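PDB 5E75: SusD-like protein BACOVA_02651 from Bacteroides ovatus, which binds polysaccharide at the cell surface and probably captures xyloglucan before its transport into the periplasm for degradation. Local coordinates for residues L226-E231 with R393-K398. Sequence-based numbering, arbitrary orientation.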
loop_
_atom_site.group_PDB
_atom_site.type_symbol
_atom_site.label_atom_id
_atom_site.label_comp_id
_atom_site.label_asym_id
_atom_site.label_seq_id
_atom_site.Cartn_x
_atom_site.Cartn_y
_atom_site.Cartn_z
ATOM N N LEU A 226 14.998 10.921 -2.205
ATOM C CA LEU A 226 14.653 9.721 -2.963
ATOM C C LEU A 226 15.899 8.913 -3.319
ATOM O O LEU A 226 16.947 9.490 -3.628
ATOM C CB LEU A 226 13.948 10.091 -4.266
ATOM C CG LEU A 226 12.712 10.984 -4.148
ATOM C CD1 LEU A 226 12.159 11.212 -5.509
ATOM C CD2 LEU A 226 11.653 10.362 -3.259
ATOM N N MET A 227 15.808 7.587 -3.272
ATOM C CA MET A 227 16.884 6.762 -3.813
ATOM C C MET A 227 17.110 7.126 -5.292
ATOM O O MET A 227 16.163 7.378 -6.038
ATOM C CB MET A 227 16.590 5.270 -3.693
ATOM C CG MET A 227 16.532 4.745 -2.257
ATOM S SD MET A 227 16.775 2.948 -2.187
ATOM C CE MET A 227 18.566 2.840 -2.267
ATOM N N THR A 228 18.372 7.143 -5.714
ATOM C CA THR A 228 18.720 7.511 -7.083
ATOM C C THR A 228 18.062 6.600 -8.117
ATOM O O THR A 228 17.577 7.062 -9.160
ATOM C CB THR A 228 20.249 7.489 -7.262
ATOM O OG1 THR A 228 20.838 8.439 -6.360
ATOM C CG2 THR A 228 20.633 7.831 -8.686
ATOM N N ASN A 229 18.047 5.303 -7.832
ATOM C CA ASN A 229 17.495 4.321 -8.757
ATOM C C ASN A 229 16.254 3.677 -8.173
ATOM O O ASN A 229 16.324 3.040 -7.129
ATOM C CB ASN A 229 18.520 3.235 -9.032
ATOM C CG ASN A 229 19.816 3.784 -9.561
ATOM O OD1 ASN A 229 19.833 4.503 -10.558
ATOM N ND2 ASN A 229 20.915 3.450 -8.891
ATOM N N TYR A 230 15.125 3.856 -8.849
ATOM C CA TYR A 230 13.868 3.292 -8.406
ATOM C C TYR A 230 13.989 1.796 -8.110
ATOM O O TYR A 230 13.444 1.326 -7.126
ATOM C CB TYR A 230 12.834 3.531 -9.497
ATOM C CG TYR A 230 11.416 3.078 -9.221
ATOM C CD1 TYR A 230 10.533 3.882 -8.530
ATOM C CD2 TYR A 230 10.956 1.859 -9.704
ATOM C CE1 TYR A 230 9.221 3.482 -8.298
ATOM C CE2 TYR A 230 9.650 1.440 -9.487
ATOM C CZ TYR A 230 8.776 2.267 -8.799
ATOM O OH TYR A 230 7.471 1.855 -8.612
ATOM N N GLU A 231 14.703 1.047 -8.955
ATOM C CA GLU A 231 14.806 -0.396 -8.767
ATOM C C GLU A 231 15.427 -0.774 -7.428
ATOM O O GLU A 231 15.151 -1.847 -6.888
ATOM C CB GLU A 231 15.605 -1.060 -9.915
ATOM C CG GLU A 231 17.098 -0.697 -9.931
ATOM C CD GLU A 231 17.916 -1.465 -10.963
ATOM O OE1 GLU A 231 17.525 -1.437 -12.147
ATOM O OE2 GLU A 231 18.950 -2.080 -10.591
ATOM N N ARG A 393 13.419 11.227 -10.926
ATOM C CA ARG A 393 14.017 9.998 -10.435
ATOM C C ARG A 393 13.713 8.815 -11.361
ATOM O O ARG A 393 14.559 7.932 -11.543
ATOM C CB ARG A 393 13.554 9.717 -8.997
ATOM C CG ARG A 393 14.313 8.593 -8.299
ATOM C CD ARG A 393 13.650 7.203 -8.449
ATOM N NE ARG A 393 12.376 7.138 -7.743
ATOM C CZ ARG A 393 12.265 6.955 -6.430
ATOM N NH1 ARG A 393 13.342 6.775 -5.678
ATOM N NH2 ARG A 393 11.068 6.958 -5.853
ATOM N N ALA A 394 12.524 8.834 -11.964
ATOM C CA ALA A 394 12.131 7.825 -12.952
ATOM C C ALA A 394 12.803 8.039 -14.313
ATOM O O ALA A 394 12.634 7.222 -15.212
ATOM C CB ALA A 394 10.619 7.821 -13.124
ATOM N N LYS A 395 13.550 9.136 -14.440
ATOM C CA LYS A 395 14.273 9.505 -15.666
ATOM C C LYS A 395 13.324 9.799 -16.836
ATOM O O LYS A 395 13.636 9.515 -17.994
ATOM C CB LYS A 395 15.335 8.461 -16.030
ATOM C CG LYS A 395 16.212 7.964 -14.869
ATOM C CD LYS A 395 17.051 9.042 -14.212
ATOM C CE LYS A 395 17.982 8.478 -13.107
ATOM N NZ LYS A 395 17.427 8.495 -11.687
ATOM N N ILE A 396 12.172 10.387 -16.535
ATOM C CA ILE A 396 11.258 10.868 -17.553
ATOM C C ILE A 396 11.042 12.381 -17.430
ATOM O O ILE A 396 11.466 13.021 -16.458
ATOM C CB ILE A 396 9.913 10.089 -17.550
ATOM C CG1 ILE A 396 9.109 10.332 -16.262
ATOM C CG2 ILE A 396 10.188 8.595 -17.771
ATOM C CD1 ILE A 396 7.758 9.653 -16.283
ATOM N N ASN A 397 10.402 12.957 -18.434
ATOM C CA ASN A 397 10.283 14.402 -18.510
ATOM C C ASN A 397 9.493 15.005 -17.362
ATOM O O ASN A 397 8.514 14.431 -16.885
ATOM C CB ASN A 397 9.636 14.814 -19.838
ATOM C CG ASN A 397 8.188 14.359 -19.948
ATOM O OD1 ASN A 397 7.912 13.217 -20.305
ATOM N ND2 ASN A 397 7.257 15.256 -19.648
ATOM N N LYS A 398 9.928 16.177 -16.928
ATOM C CA LYS A 398 9.169 16.960 -15.970
ATOM C C LYS A 398 7.967 17.593 -16.660
ATOM O O LYS A 398 7.956 17.781 -17.887
ATOM C CB LYS A 398 10.053 18.034 -15.340
ATOM C CG LYS A 398 11.209 17.475 -14.555
ATOM C CD LYS A 398 12.065 18.577 -13.963
ATOM C CE LYS A 398 13.228 18.019 -13.183
ATOM N NZ LYS A 398 14.168 19.106 -12.796
HETATM O O HOH W 1 15.255 5.258 -11.407
#
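The C-terminal end of helix 382-393 meets the loop that follows helix 205-221 in a mixed contact of this SusD-family protein: a buried arginine is packed between two side chains and hydrogen-bonded to the loop backbone. The helix closes in a Schellman motif, with Lys-395 at positive phi. Arg-393, on the last turn, carries most of the contact. Its CG lies anti to the backbone N (chi1 -170°), and bends at chi2 and chi3 swing the guanidinium between Leu-226 and Tyr-230. Leu-226 CB covers one guanidinium face, 3.7 Å from Arg-393 NH1. Tyr-230 CD1 lies over the opposite face, 3.8 Å from Arg-393 NE. The ring meets NE at its edge, and the two planes are 73° apart. Met-227 O lies near the guanidinium plane and accepts from Arg-393 NH1 on a lone pair, at 2.9 Å. Salt bridges to Glu-243 and Glu-414 also hold the group and probably offset its charge. The Tyr-230 hydroxyl is hydrogen-bonded to Glu-414 O and Lys-332 NZ. One water joins the backbones, accepting from Tyr-230 N and donating to Arg-393 O. The Lys-395 chain curls back, and its NZ donates to Thr-228 O and to Arg-393 O, each at 2.9 Å, the latter from above the carbonyl plane.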